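Local coordinates for Tle cognate immunity protein 4 C-terminal domain-containing protein (Pseudomonas aeruginosa PAO1, PDB 4R1D) that binds the type VI secretion lipase effector Tle4 as its cognate immunity protein, probably shielding the producing cell from the toxin, at residues 6-11 and 15-20; 257-262 and 286-291; 54-59 and 81-86; 59-62 and 66-69; 35-40 and 149-154. All coordinates share one frame; numbering follows the deposited sequence. Where two conformers were deposited one is given.

Interaction 1: residues 6-11 and 15-20; sequences WITHCF and LIDLPP
Strands 7-11 and 15-18 form an antiparallel beta hairpin, in which Ile7 with Leu18 and His9 with Ile16 are the hydrogen-bonded pairs and Thr8 with Asp17 and Cys10 with Leu15 the non-hydrogen-bonded ones. Two of the four backbone bonds are nearly straight. Ile7 N to Leu18 O is 2.8 Å at 170°. His9 N to Ile16 O is 2.8 Å at 175°. Between them Asp17 CA points its hydrogen at Ile7 O.

Just beyond the open end of the hairpin, Trp6 lays one indole face over Pro19, whose CA sits 3.6 Å from the centroid of the five-membered ring, almost on its normal. A proline suits this spot, since its rigid ring packs flat on the indole. The indole also touches Leu287, Thr290 and Ile291 of helix 281-292.

On the Thr8 and Asp17 face, Thr8 OG1 donates to Asp17 OD1 (2.7 Å), meeting it from above the carboxylate plane. Thr8 chi1 of -64° sets the hydroxyl beside its own backbone N and on the side of Asp17. Salt bridges to Lys3 and Arg296 also hold the carboxylate, probably stabilising its negative charge.

On the face of Ile7, His9, Ile16 and Leu18, Ile16 CG2 meets the edge of the nearby Phe11 ring, while His9 CD2 lies against Leu18 CD1. Water 1 lies in the His9 ring plane, 2.7 Å from His9 NE2, and donates to Pro19 O.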
# COMPACT_ATOMS: atom_id res chain seq x y z
N TRP B 6 28.99 -24.38 -0.36
CA TRP B 6 27.92 -23.65 0.31
C TRP B 6 28.49 -22.82 1.45
O TRP B 6 29.52 -23.17 2.03
CB TRP B 6 26.83 -24.59 0.82
CG TRP B 6 25.92 -25.07 -0.25
CD1 TRP B 6 26.26 -25.47 -1.51
CD2 TRP B 6 24.49 -25.18 -0.17
NE1 TRP B 6 25.13 -25.83 -2.22
CE2 TRP B 6 24.04 -25.66 -1.41
CE3 TRP B 6 23.55 -24.91 0.84
CZ2 TRP B 6 22.68 -25.88 -1.68
CZ3 TRP B 6 22.22 -25.14 0.57
CH2 TRP B 6 21.80 -25.63 -0.67
N ILE B 7 27.82 -21.72 1.77
CA ILE B 7 28.29 -20.77 2.77
C ILE B 7 27.32 -20.67 3.94
O ILE B 7 26.11 -20.50 3.75
CB ILE B 7 28.45 -19.36 2.15
CG1 ILE B 7 29.44 -19.39 0.98
CG2 ILE B 7 28.87 -18.33 3.19
CD1 ILE B 7 29.47 -18.10 0.17
N THR B 8 27.85 -20.79 5.15
CA THR B 8 27.05 -20.61 6.36
C THR B 8 26.97 -19.13 6.71
O THR B 8 28.00 -18.48 6.91
CB THR B 8 27.65 -21.40 7.55
OG1 THR B 8 27.62 -22.81 7.26
CG2 THR B 8 26.90 -21.11 8.84
N HIS B 9 25.75 -18.60 6.76
CA HIS B 9 25.52 -17.18 6.99
C HIS B 9 24.90 -16.96 8.37
O HIS B 9 24.11 -17.78 8.84
CB HIS B 9 24.54 -16.63 5.94
CG HIS B 9 25.06 -16.66 4.54
ND1 HIS B 9 25.76 -15.61 3.97
CD2 HIS B 9 24.97 -17.61 3.58
CE1 HIS B 9 26.09 -15.92 2.73
NE2 HIS B 9 25.62 -17.13 2.47
N CYS B 10 25.27 -15.85 9.00
CA CYS B 10 24.64 -15.44 10.26
C CYS B 10 23.59 -14.39 9.96
O CYS B 10 23.89 -13.37 9.35
CB CYS B 10 25.64 -14.80 11.19
SG CYS B 10 27.04 -15.82 11.66
N PHE B 11 22.36 -14.65 10.40
CA PHE B 11 21.29 -13.65 10.32
C PHE B 11 20.62 -13.59 11.70
O PHE B 11 20.09 -14.59 12.18
CB PHE B 11 20.27 -14.02 9.24
CG PHE B 11 20.84 -14.10 7.85
CD1 PHE B 11 21.47 -13.00 7.27
CD2 PHE B 11 20.72 -15.27 7.11
CE1 PHE B 11 21.99 -13.08 5.98
CE2 PHE B 11 21.23 -15.36 5.82
CZ PHE B 11 21.86 -14.27 5.25
N LEU B 15 21.73 -19.26 12.06
CA LEU B 15 22.61 -19.61 10.94
C LEU B 15 21.79 -20.33 9.87
O LEU B 15 20.81 -21.00 10.18
CB LEU B 15 23.72 -20.57 11.41
CG LEU B 15 24.63 -20.13 12.56
CD1 LEU B 15 25.55 -21.29 12.94
CD2 LEU B 15 25.43 -18.91 12.16
N ILE B 16 22.23 -20.22 8.62
CA ILE B 16 21.62 -20.94 7.52
C ILE B 16 22.67 -21.11 6.43
O ILE B 16 23.53 -20.25 6.27
CB ILE B 16 20.39 -20.18 6.95
CG1 ILE B 16 19.58 -21.09 6.02
CG2 ILE B 16 20.83 -18.90 6.23
CD1 ILE B 16 18.27 -20.45 5.54
N ASP B 17 22.60 -22.21 5.69
CA ASP B 17 23.54 -22.44 4.59
C ASP B 17 22.91 -22.16 3.23
O ASP B 17 21.77 -22.55 2.99
CB ASP B 17 24.05 -23.89 4.62
CG ASP B 17 24.68 -24.27 5.96
OD1 ASP B 17 25.05 -23.38 6.75
OD2 ASP B 17 24.81 -25.48 6.23
N LEU B 18 23.64 -21.47 2.36
CA LEU B 18 23.17 -21.17 1.02
C LEU B 18 24.27 -21.49 0.02
O LEU B 18 25.44 -21.48 0.37
CB LEU B 18 22.80 -19.69 0.92
CG LEU B 18 21.67 -19.26 1.86
CD1 LEU B 18 21.53 -17.74 1.91
CD2 LEU B 18 20.38 -19.93 1.42
N PRO B 19 23.87 -21.79 -1.23
CA PRO B 19 24.82 -22.07 -2.32
C PRO B 19 25.75 -20.88 -2.53
O PRO B 19 25.38 -19.75 -2.22
CB PRO B 19 23.92 -22.23 -3.56
CG PRO B 19 22.53 -22.39 -3.04
CD PRO B 19 22.47 -21.79 -1.68
N PRO B 20 26.96 -21.13 -3.06
CA PRO B 20 27.94 -20.05 -3.14
C PRO B 20 27.53 -18.92 -4.09
O PRO B 20 27.97 -17.78 -3.90
CB PRO B 20 29.21 -20.76 -3.63
CG PRO B 20 28.69 -21.93 -4.41
CD PRO B 20 27.45 -22.38 -3.67
O HOH W 1 25.78 -18.02 -0.06

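Interaction 2: residues 257-262 and 286-291; sequences LTAGLA and ELWDTI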
# COMPACT_ATOMS: atom_id res chain seq x y z
N LEU B 257 9.61 -17.90 13.20
CA LEU B 257 10.57 -18.12 12.12
C LEU B 257 9.83 -18.57 10.87
O LEU B 257 9.00 -19.46 10.92
CB LEU B 257 11.58 -19.20 12.52
CG LEU B 257 13.00 -19.15 11.94
CD1 LEU B 257 13.75 -17.98 12.53
CD2 LEU B 257 13.73 -20.45 12.25
N THR B 258 10.15 -17.96 9.73
CA THR B 258 9.55 -18.44 8.50
C THR B 258 10.63 -18.67 7.45
O THR B 258 11.67 -18.00 7.44
CB THR B 258 8.48 -17.47 7.92
OG1 THR B 258 9.08 -16.20 7.64
CG2 THR B 258 7.31 -17.28 8.90
N ALA B 259 10.37 -19.64 6.60
CA ALA B 259 11.17 -19.88 5.40
C ALA B 259 10.19 -20.13 4.28
O ALA B 259 9.18 -20.82 4.45
CB ALA B 259 12.09 -21.10 5.60
N GLY B 260 10.46 -19.55 3.11
CA GLY B 260 9.54 -19.69 1.99
C GLY B 260 10.30 -19.72 0.69
O GLY B 260 11.34 -19.08 0.57
N LEU B 261 9.80 -20.49 -0.26
CA LEU B 261 10.38 -20.51 -1.59
C LEU B 261 9.25 -20.40 -2.59
O LEU B 261 8.31 -21.19 -2.57
CB LEU B 261 11.15 -21.81 -1.81
CG LEU B 261 11.82 -21.97 -3.17
CD1 LEU B 261 13.02 -21.07 -3.25
CD2 LEU B 261 12.26 -23.43 -3.38
N ALA B 262 9.33 -19.41 -3.46
CA ALA B 262 8.27 -19.20 -4.44
C ALA B 262 8.83 -19.13 -5.86
O ALA B 262 9.94 -18.64 -6.08
CB ALA B 262 7.52 -17.94 -4.14
N GLU B 286 14.46 -30.77 -3.28
CA GLU B 286 15.82 -31.01 -2.82
C GLU B 286 16.48 -29.73 -2.32
O GLU B 286 17.08 -29.70 -1.23
CB GLU B 286 16.66 -31.62 -3.94
CG GLU B 286 18.10 -31.93 -3.54
CD GLU B 286 18.90 -32.56 -4.68
OE1 GLU B 286 19.08 -31.89 -5.73
OE2 GLU B 286 19.33 -33.72 -4.52
N LEU B 287 16.38 -28.67 -3.12
CA LEU B 287 16.95 -27.39 -2.75
C LEU B 287 16.26 -26.88 -1.48
O LEU B 287 16.92 -26.50 -0.52
CB LEU B 287 16.81 -26.38 -3.89
CG LEU B 287 17.42 -24.99 -3.64
CD1 LEU B 287 18.93 -25.08 -3.38
CD2 LEU B 287 17.12 -24.02 -4.77
N TRP B 288 14.93 -26.88 -1.49
CA TRP B 288 14.14 -26.52 -0.31
C TRP B 288 14.60 -27.25 0.96
O TRP B 288 14.94 -26.62 1.96
CB TRP B 288 12.67 -26.83 -0.61
CG TRP B 288 11.75 -26.76 0.57
CD1 TRP B 288 11.18 -27.81 1.23
CD2 TRP B 288 11.25 -25.57 1.20
NE1 TRP B 288 10.36 -27.36 2.24
CE2 TRP B 288 10.39 -25.99 2.24
CE3 TRP B 288 11.44 -24.20 0.99
CZ2 TRP B 288 9.72 -25.08 3.07
CZ3 TRP B 288 10.78 -23.30 1.81
CH2 TRP B 288 9.93 -23.74 2.84
N ASP B 289 14.60 -28.58 0.94
CA ASP B 289 14.99 -29.35 2.11
C ASP B 289 16.41 -29.04 2.55
O ASP B 289 16.69 -28.93 3.75
CB ASP B 289 14.86 -30.85 1.87
CG ASP B 289 13.42 -31.32 1.90
OD1 ASP B 289 12.62 -30.72 2.64
OD2 ASP B 289 13.09 -32.29 1.18
N THR B 290 17.31 -28.91 1.59
CA THR B 290 18.71 -28.68 1.92
C THR B 290 18.89 -27.35 2.67
O THR B 290 19.58 -27.28 3.69
CB THR B 290 19.60 -28.76 0.66
OG1 THR B 290 19.39 -30.03 0.02
CG2 THR B 290 21.08 -28.59 1.02
N ILE B 291 18.25 -26.30 2.16
CA ILE B 291 18.30 -25.01 2.85
C ILE B 291 17.62 -25.03 4.21
O ILE B 291 18.19 -24.60 5.21
CB ILE B 291 17.69 -23.89 1.99
CG1 ILE B 291 18.55 -23.62 0.76
CG2 ILE B 291 17.58 -22.61 2.81
CD1 ILE B 291 17.94 -22.60 -0.19
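Trp288 drives the six-membered end of its indole against the backbone of Ala259, Gly260 and Leu261, the main tie in this packing of helix 281-292 on strand 256-263 of an antiparallel sheet. The segment axes run close to antiparallel, at 162°, and approach to 9.9 Å. The long indole reaches across this spacing to the strand backbone. With chi1 at 169° it extends anti to the backbone N and meets the strand edge-first.

The polar backbone meets the ring at its rim. Ala259 O lies in the ring plane, 3.4 Å from Trp288 CH2, where the weakly positive ring hydrogens can face the carbonyl oxygen; no conventional hydrogen bond crosses the contact. Gly260 carries no side chain, and its carbonyl carbon comes within 3.8 Å of Trp288 CZ3.

Apolar contacts flank this meeting. Leu261 CB rests 3.7 Å from Trp288 CE3, and the methyl of Ala259 makes a looser approach to CH2. Both residues direct their CB toward the helix, and Phe241 adds a T-shaped (edge-to-face) partner for the indole. Thr258 and Ala262 of the same strand pack on Trp96 and Trp92 of the partner chain, consistent with the helix backing a strand of the complex interface.

Polar bonds serve the helix and the indole N-H. Trp288 NE1 hydrogen-bonds to Glu226, which helps to fix the ring's rotation. One turn of the helix is doubly tied, for Glu286 O accepts from Thr290 N and, on the opposite face of its carbonyl plane, from Thr290 OG1 at 2.6 Å.

Interaction 3: residues 54-59 and 81-86; sequences QEWRTQ and LLSWSS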
# COMPACT_ATOMS: atom_id res chain seq x y z
N GLN B 54 21.08 20.63 9.98
CA GLN B 54 20.85 21.96 9.44
C GLN B 54 19.60 22.05 8.56
O GLN B 54 18.95 23.09 8.50
CB GLN B 54 22.10 22.49 8.72
CG GLN B 54 23.28 22.77 9.67
CD GLN B 54 22.95 23.76 10.79
OE1 GLN B 54 22.36 24.82 10.56
NE2 GLN B 54 23.33 23.41 12.02
N GLU B 55 19.26 20.96 7.89
CA GLU B 55 18.01 20.93 7.13
C GLU B 55 16.83 21.04 8.08
O GLU B 55 15.91 21.82 7.84
CB GLU B 55 17.89 19.64 6.31
CG GLU B 55 18.89 19.51 5.19
CD GLU B 55 18.69 18.24 4.38
OE1 GLU B 55 17.74 17.48 4.67
OE2 GLU B 55 19.49 18.00 3.45
N TRP B 56 16.86 20.24 9.14
CA TRP B 56 15.78 20.24 10.12
C TRP B 56 15.60 21.63 10.72
O TRP B 56 14.48 22.08 10.94
CB TRP B 56 16.07 19.25 11.25
CG TRP B 56 15.72 17.81 10.96
CD1 TRP B 56 16.57 16.74 10.97
CD2 TRP B 56 14.43 17.29 10.65
NE1 TRP B 56 15.89 15.59 10.68
CE2 TRP B 56 14.57 15.90 10.48
CE3 TRP B 56 13.16 17.86 10.50
CZ2 TRP B 56 13.49 15.07 10.16
CZ3 TRP B 56 12.10 17.04 10.18
CH2 TRP B 56 12.27 15.66 10.02
N ARG B 57 16.72 22.29 10.99
CA ARG B 57 16.67 23.61 11.62
C ARG B 57 15.97 24.67 10.76
O ARG B 57 15.52 25.70 11.29
CB ARG B 57 18.08 24.06 12.05
CG ARG B 57 18.57 23.40 13.34
CD ARG B 57 20.07 23.67 13.56
NE ARG B 57 20.56 23.11 14.82
CZ ARG B 57 20.45 23.73 16.00
NH1 ARG B 57 19.84 24.91 16.07
NH2 ARG B 57 20.93 23.18 17.10
N THR B 58 15.84 24.42 9.46
CA THR B 58 15.15 25.34 8.57
C THR B 58 13.65 25.08 8.53
O THR B 58 12.88 25.90 8.03
CB THR B 58 15.67 25.28 7.11
OG1 THR B 58 15.36 24.01 6.53
CG2 THR B 58 17.17 25.54 7.05
N GLN B 59 13.22 23.93 9.04
CA GLN B 59 11.83 23.53 8.91
C GLN B 59 10.99 23.96 10.10
O GLN B 59 11.48 24.08 11.22
CB GLN B 59 11.71 22.04 8.61
CG GLN B 59 12.36 21.67 7.29
CD GLN B 59 12.49 20.18 7.07
OE1 GLN B 59 11.71 19.39 7.60
NE2 GLN B 59 13.48 19.78 6.28
N LEU B 81 19.56 12.64 16.15
CA LEU B 81 18.86 13.87 15.84
C LEU B 81 17.40 13.68 16.20
O LEU B 81 16.75 12.76 15.71
CB LEU B 81 19.00 14.23 14.35
CG LEU B 81 20.43 14.37 13.81
CD1 LEU B 81 20.44 14.62 12.30
CD2 LEU B 81 21.18 15.48 14.54
N LEU B 82 16.89 14.54 17.07
CA LEU B 82 15.51 14.46 17.50
C LEU B 82 14.72 15.60 16.90
O LEU B 82 15.06 16.78 17.09
CB LEU B 82 15.43 14.52 19.03
CG LEU B 82 14.06 14.20 19.64
CD1 LEU B 82 13.81 12.71 19.58
CD2 LEU B 82 14.03 14.67 21.09
N SER B 83 13.66 15.26 16.17
CA SER B 83 12.80 16.24 15.54
C SER B 83 11.35 15.84 15.79
O SER B 83 11.10 14.71 16.18
CB SER B 83 13.08 16.33 14.03
OG SER B 83 12.84 15.08 13.39
N TRP B 84 10.41 16.75 15.58
CA TRP B 84 9.00 16.37 15.56
C TRP B 84 8.75 15.38 14.42
O TRP B 84 9.35 15.49 13.36
CB TRP B 84 8.11 17.61 15.41
CG TRP B 84 7.97 18.37 16.69
CD1 TRP B 84 8.41 19.64 16.94
CD2 TRP B 84 7.37 17.91 17.90
NE1 TRP B 84 8.12 20.00 18.24
CE2 TRP B 84 7.48 18.95 18.85
CE3 TRP B 84 6.75 16.71 18.28
CZ2 TRP B 84 6.98 18.83 20.14
CZ3 TRP B 84 6.25 16.60 19.57
CH2 TRP B 84 6.37 17.65 20.48
N SER B 85 7.85 14.42 14.63
CA SER B 85 7.62 13.40 13.61
C SER B 85 6.82 13.90 12.41
O SER B 85 6.77 13.24 11.36
CB SER B 85 6.95 12.17 14.22
OG SER B 85 5.67 12.49 14.70
N SER B 86 6.17 15.05 12.56
CA SER B 86 5.54 15.75 11.44
C SER B 86 5.31 17.19 11.82
O SER B 86 5.52 17.58 12.97
CB SER B 86 4.19 15.13 11.07
OG SER B 86 3.16 15.65 11.90
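Segment 54-59, on helix 42-58, lies over the end of strand 79-84, with Trp56 and Ser83 the nearest backbone pair, their CA atoms 7.4 Å apart. No hydrogen bond crosses between the segments, so the contact depends on one aromatic face and one small residue.

Trp56 directs its CB toward the strand and spreads its indole over Ser83. Ser83 CB stands 3.7 Å from the centroid of the six-membered ring, only 9° off the normal, a CH-pi contact made squarely over the face. The hydroxyl meets the same face nearer the rim: Ser83 OG is 3.3 Å from Trp56 CZ2 and 3.5 Å from CH2. Ser83 chi1 of 61° places OG between the backbone N and the carbonyl carbon, which turns the oxygen up against the indole. Serine suits the position because its short side chain allows the broad ring to settle close to the strand backbone.

Within segment 54-59, Thr58 OG1 donates to Glu55 O (2.6 Å) in the carbonyl plane, on a lone pair, and Thr58 N donates to the same oxygen at 3.1 Å. Gln59 N reaches Trp56 O at 2.9 Å.

Around this pair, Trp56 also packs on Leu94 of strand 92-100 and Phe68 of strand 68-73. Leu81, two residues before Ser83, turns toward the helix and touches Val49, Leu52 and Glu53, so helix 42-58 covers the neighbouring strands 68-73, 79-84 and 92-100.

Interaction 4: residues 59-62 and 66-69; sequences QRHK and NMFL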
# COMPACT_ATOMS: atom_id res chain seq x y z
N GLN B 59 13.22 23.93 9.04
CA GLN B 59 11.83 23.53 8.91
C GLN B 59 10.99 23.96 10.10
O GLN B 59 11.48 24.08 11.22
CB GLN B 59 11.71 22.04 8.61
CG GLN B 59 12.36 21.67 7.29
CD GLN B 59 12.49 20.18 7.07
OE1 GLN B 59 11.71 19.39 7.60
NE2 GLN B 59 13.48 19.78 6.28
N ARG B 60 9.71 24.20 9.84
CA ARG B 60 8.81 24.75 10.84
C ARG B 60 7.61 23.85 11.10
O ARG B 60 6.95 23.40 10.16
CB ARG B 60 8.32 26.12 10.38
CG ARG B 60 9.43 27.14 10.25
CD ARG B 60 10.09 27.40 11.60
NE ARG B 60 11.21 28.33 11.48
CZ ARG B 60 12.49 27.97 11.45
NH1 ARG B 60 12.82 26.69 11.53
NH2 ARG B 60 13.44 28.89 11.34
N HIS B 61 7.34 23.61 12.37
CA HIS B 61 6.11 22.97 12.81
C HIS B 61 4.98 23.96 12.55
O HIS B 61 5.23 25.16 12.43
CB HIS B 61 6.23 22.64 14.30
CG HIS B 61 5.08 21.86 14.85
ND1 HIS B 61 5.16 20.50 15.09
CD2 HIS B 61 3.85 22.25 15.27
CE1 HIS B 61 4.01 20.08 15.61
NE2 HIS B 61 3.21 21.13 15.72
N LYS B 62 3.75 23.48 12.45
CA LYS B 62 2.65 24.39 12.14
C LYS B 62 2.33 25.30 13.33
O LYS B 62 1.77 26.38 13.15
CB LYS B 62 1.39 23.64 11.70
CG LYS B 62 1.54 22.84 10.41
CD LYS B 62 1.90 23.70 9.21
CE LYS B 62 1.97 22.86 7.94
NZ LYS B 62 2.44 23.64 6.76
N ASN B 66 10.34 25.40 15.79
CA ASN B 66 11.40 24.71 15.05
C ASN B 66 11.12 23.21 15.01
O ASN B 66 10.76 22.61 16.01
CB ASN B 66 12.77 25.00 15.69
CG ASN B 66 13.93 24.81 14.71
OD1 ASN B 66 14.04 23.79 14.02
ND2 ASN B 66 14.81 25.81 14.65
N MET B 67 11.30 22.59 13.84
CA MET B 67 11.13 21.15 13.73
C MET B 67 12.27 20.40 14.41
O MET B 67 12.09 19.26 14.84
CB MET B 67 11.01 20.71 12.26
CG MET B 67 9.65 21.02 11.65
SD MET B 67 8.34 20.07 12.41
CE MET B 67 8.70 18.42 11.76
N PHE B 68 13.43 21.03 14.52
CA PHE B 68 14.55 20.40 15.20
C PHE B 68 14.48 20.62 16.71
O PHE B 68 14.36 21.75 17.17
CB PHE B 68 15.89 20.91 14.67
CG PHE B 68 17.07 20.17 15.22
CD1 PHE B 68 17.34 18.87 14.81
CD2 PHE B 68 17.93 20.76 16.14
CE1 PHE B 68 18.43 18.17 15.31
CE2 PHE B 68 19.02 20.07 16.65
CZ PHE B 68 19.27 18.78 16.23
N LEU B 69 14.54 19.53 17.47
CA LEU B 69 14.48 19.62 18.92
C LEU B 69 15.86 19.59 19.57
O LEU B 69 16.22 20.50 20.32
CB LEU B 69 13.57 18.53 19.47
CG LEU B 69 12.18 18.73 18.86
CD1 LEU B 69 11.31 17.52 19.05
CD2 LEU B 69 11.51 19.99 19.42
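An Asx turn at Asn66 leads into strand 68-73 from the loop that follows helix 42-58, and one backbone bridge between Arg60 and Asn66 draws the two arms of that loop together. The bridging bond runs from Met67 N to Gln59 O, 3.0 Å long and 162° at the hydrogen. Gln59 O is gripped twice: Arg60 NH1 donates to it at 3.0 Å from the opposite face of its carbonyl plane. The bend at chi2 (-62°) folds the arginine back to that oxygen, and NH1 is shared between the carbonyls of Gln59 and Arg57.

Met67 packs in the buried part of the contact, next to His61. Its flexible thioether bends at chi2 and chi3 and follows the opposing backbone, with CG 3.5 Å from Arg60 C and also against Gln59 CB. SD makes a Met-aromatic contact at the edge of the His61 imidazole and lies 3.8 Å from His61 CB. The His61 ring in turn meets the ring of Trp84.

Asparagine suits the place just before the strand because its short amide can bond to the chain just ahead: Asn66 OD1 accepts from Phe68 N at 2.9 Å.

Interaction 5: residues 35-40 and 149-154; sequences IEYLDD and IDHAYI
Tyr37 and His151 make the aromatic part of this contact, which joins strand 33-38 of the N-terminal domain to the turn 149-152 of the C-terminal domain. Their centroids are 4.5 Å apart and the planes are inclined at 39°, so the rings meet obliquely. His151 CD2 is set over the centre of the Tyr37 face, 3.5 Å from CZ. Tyr37 chi1 of 166° sets CG anti to the backbone N and brings one ring face against His151; His106 meets the His151 ring as well.

The apolar contact is a single pair, Ile35 CD1 to Ile149 CD1 at 4.1 Å, the two branched chains crossing at about a right angle. Separately, the methylenes of Tyr37 and Asp150 touch, CB to CB, at 3.8 Å.

Polar linkage comes through water. Asp150 suits its place because its short carboxylate reaches water 2, which donates to OD2 at 2.7 Å and, over a longer 3.2 Å, to Ile35 O.

Other parts of the chain hold the carbonyls of this type II beta turn: Arg136 bonds to Ile149 O and Ala152 O, and Tyr108 to Asp150 O. No direct hydrogen bond joins the segments, which suggests that the turn owes much of its placement to Arg136 and Tyr108.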
# COMPACT_ATOMS: atom_id res chain seq x y z
N ILE B 35 17.65 -1.05 11.04
CA ILE B 35 19.01 -0.61 11.28
C ILE B 35 19.76 -0.82 9.97
O ILE B 35 19.98 -1.96 9.52
CB ILE B 35 19.68 -1.32 12.49
CG1 ILE B 35 21.12 -0.81 12.65
CG2 ILE B 35 19.62 -2.85 12.36
CD1 ILE B 35 21.65 -0.92 14.08
N GLU B 36 20.09 0.30 9.33
CA GLU B 36 20.66 0.33 7.99
C GLU B 36 22.17 0.51 8.03
O GLU B 36 22.68 1.45 8.65
CB GLU B 36 20.02 1.47 7.19
CG GLU B 36 20.47 1.52 5.73
CD GLU B 36 20.03 2.79 5.02
OE1 GLU B 36 19.54 3.72 5.70
OE2 GLU B 36 20.18 2.86 3.78
N TYR B 37 22.89 -0.38 7.36
CA TYR B 37 24.34 -0.25 7.23
C TYR B 37 24.68 0.81 6.19
O TYR B 37 24.15 0.80 5.08
CB TYR B 37 24.96 -1.60 6.85
CG TYR B 37 26.38 -1.45 6.38
CD1 TYR B 37 27.40 -1.16 7.27
CD2 TYR B 37 26.69 -1.57 5.03
CE1 TYR B 37 28.70 -1.00 6.84
CE2 TYR B 37 27.98 -1.41 4.59
CZ TYR B 37 28.98 -1.13 5.49
OH TYR B 37 30.26 -0.99 5.02
N LEU B 38 25.58 1.72 6.54
CA LEU B 38 25.96 2.80 5.65
C LEU B 38 27.39 2.61 5.16
O LEU B 38 28.23 2.12 5.92
CB LEU B 38 25.87 4.14 6.38
CG LEU B 38 24.53 4.49 7.04
CD1 LEU B 38 24.61 5.84 7.76
CD2 LEU B 38 23.43 4.51 5.99
N ASP B 39 27.66 2.99 3.91
CA ASP B 39 29.00 2.87 3.33
C ASP B 39 29.92 3.98 3.80
O ASP B 39 31.12 3.96 3.51
CB ASP B 39 28.92 2.92 1.80
CG ASP B 39 28.27 1.70 1.20
OD1 ASP B 39 28.51 0.58 1.72
OD2 ASP B 39 27.51 1.84 0.22
N ASP B 40 29.36 4.93 4.54
CA ASP B 40 30.08 6.14 4.94
C ASP B 40 31.41 5.90 5.62
O ASP B 40 31.52 5.07 6.53
CB ASP B 40 29.23 6.98 5.89
CG ASP B 40 27.99 7.55 5.23
OD1 ASP B 40 27.39 6.86 4.39
OD2 ASP B 40 27.64 8.70 5.55
N ILE B 149 24.03 -8.53 12.33
CA ILE B 149 23.57 -7.71 11.22
C ILE B 149 24.76 -7.55 10.25
O ILE B 149 25.79 -8.22 10.43
CB ILE B 149 23.07 -6.34 11.72
CG1 ILE B 149 24.21 -5.54 12.35
CG2 ILE B 149 21.94 -6.53 12.75
CD1 ILE B 149 23.84 -4.12 12.75
N ASP B 150 24.65 -6.69 9.24
CA ASP B 150 25.76 -6.46 8.33
C ASP B 150 26.99 -6.01 9.11
O ASP B 150 26.94 -5.01 9.82
CB ASP B 150 25.44 -5.36 7.33
CG ASP B 150 24.15 -5.60 6.60
OD1 ASP B 150 24.17 -6.26 5.55
OD2 ASP B 150 23.11 -5.13 7.10
N HIS B 151 28.10 -6.75 8.97
CA HIS B 151 29.39 -6.32 9.49
C HIS B 151 29.47 -6.18 11.01
O HIS B 151 30.45 -5.66 11.55
CB HIS B 151 29.81 -4.99 8.87
CG HIS B 151 29.87 -5.02 7.37
ND1 HIS B 151 30.92 -5.58 6.68
CD2 HIS B 151 29.01 -4.54 6.44
CE1 HIS B 151 30.71 -5.46 5.38
NE2 HIS B 151 29.55 -4.83 5.21
N ALA B 152 28.46 -6.65 11.72
CA ALA B 152 28.47 -6.50 13.16
C ALA B 152 27.48 -7.42 13.86
O ALA B 152 26.79 -8.21 13.22
CB ALA B 152 28.18 -5.04 13.53
N TYR B 153 27.44 -7.32 15.18
CA TYR B 153 26.37 -7.94 15.94
C TYR B 153 26.08 -7.16 17.20
O TYR B 153 26.96 -6.52 17.77
CB TYR B 153 26.69 -9.40 16.28
CG TYR B 153 27.87 -9.59 17.21
CD1 TYR B 153 29.17 -9.58 16.73
CD2 TYR B 153 27.67 -9.83 18.56
CE1 TYR B 153 30.25 -9.77 17.58
CE2 TYR B 153 28.73 -10.03 19.41
CZ TYR B 153 30.02 -10.00 18.92
OH TYR B 153 31.06 -10.20 19.80
N ILE B 154 24.83 -7.19 17.62
CA ILE B 154 24.43 -6.51 18.83
C ILE B 154 24.64 -7.50 19.97
O ILE B 154 23.91 -8.48 20.09
CB ILE B 154 22.96 -6.06 18.73
CG1 ILE B 154 22.79 -5.18 17.50
CG2 ILE B 154 22.54 -5.34 20.01
CD1 ILE B 154 21.35 -4.87 17.13
O HOH W 2 22.70 -3.62 9.24

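Interactions 1 and 2 lie together on one side of the chain's centre and touch, Trp6 and Ile16 packing on helix 281-292; thus the N-terminal hairpin rests on the same helix that Trp288 ties to strand 256-263. Interactions 3 and 4 form a second cluster on the opposite side from both, share Gln59, and are joined through the neighbouring strands 68-73 and 79-84. Interaction 5 lies between the clusters and links the N-terminal and C-terminal domains. Interactions 2 and 3 are buried and depend on indoles without cross-segment hydrogen bonds, whereas the partly buried 1 and 4 use backbone bonds; interaction 5, also partly buried, substitutes a water.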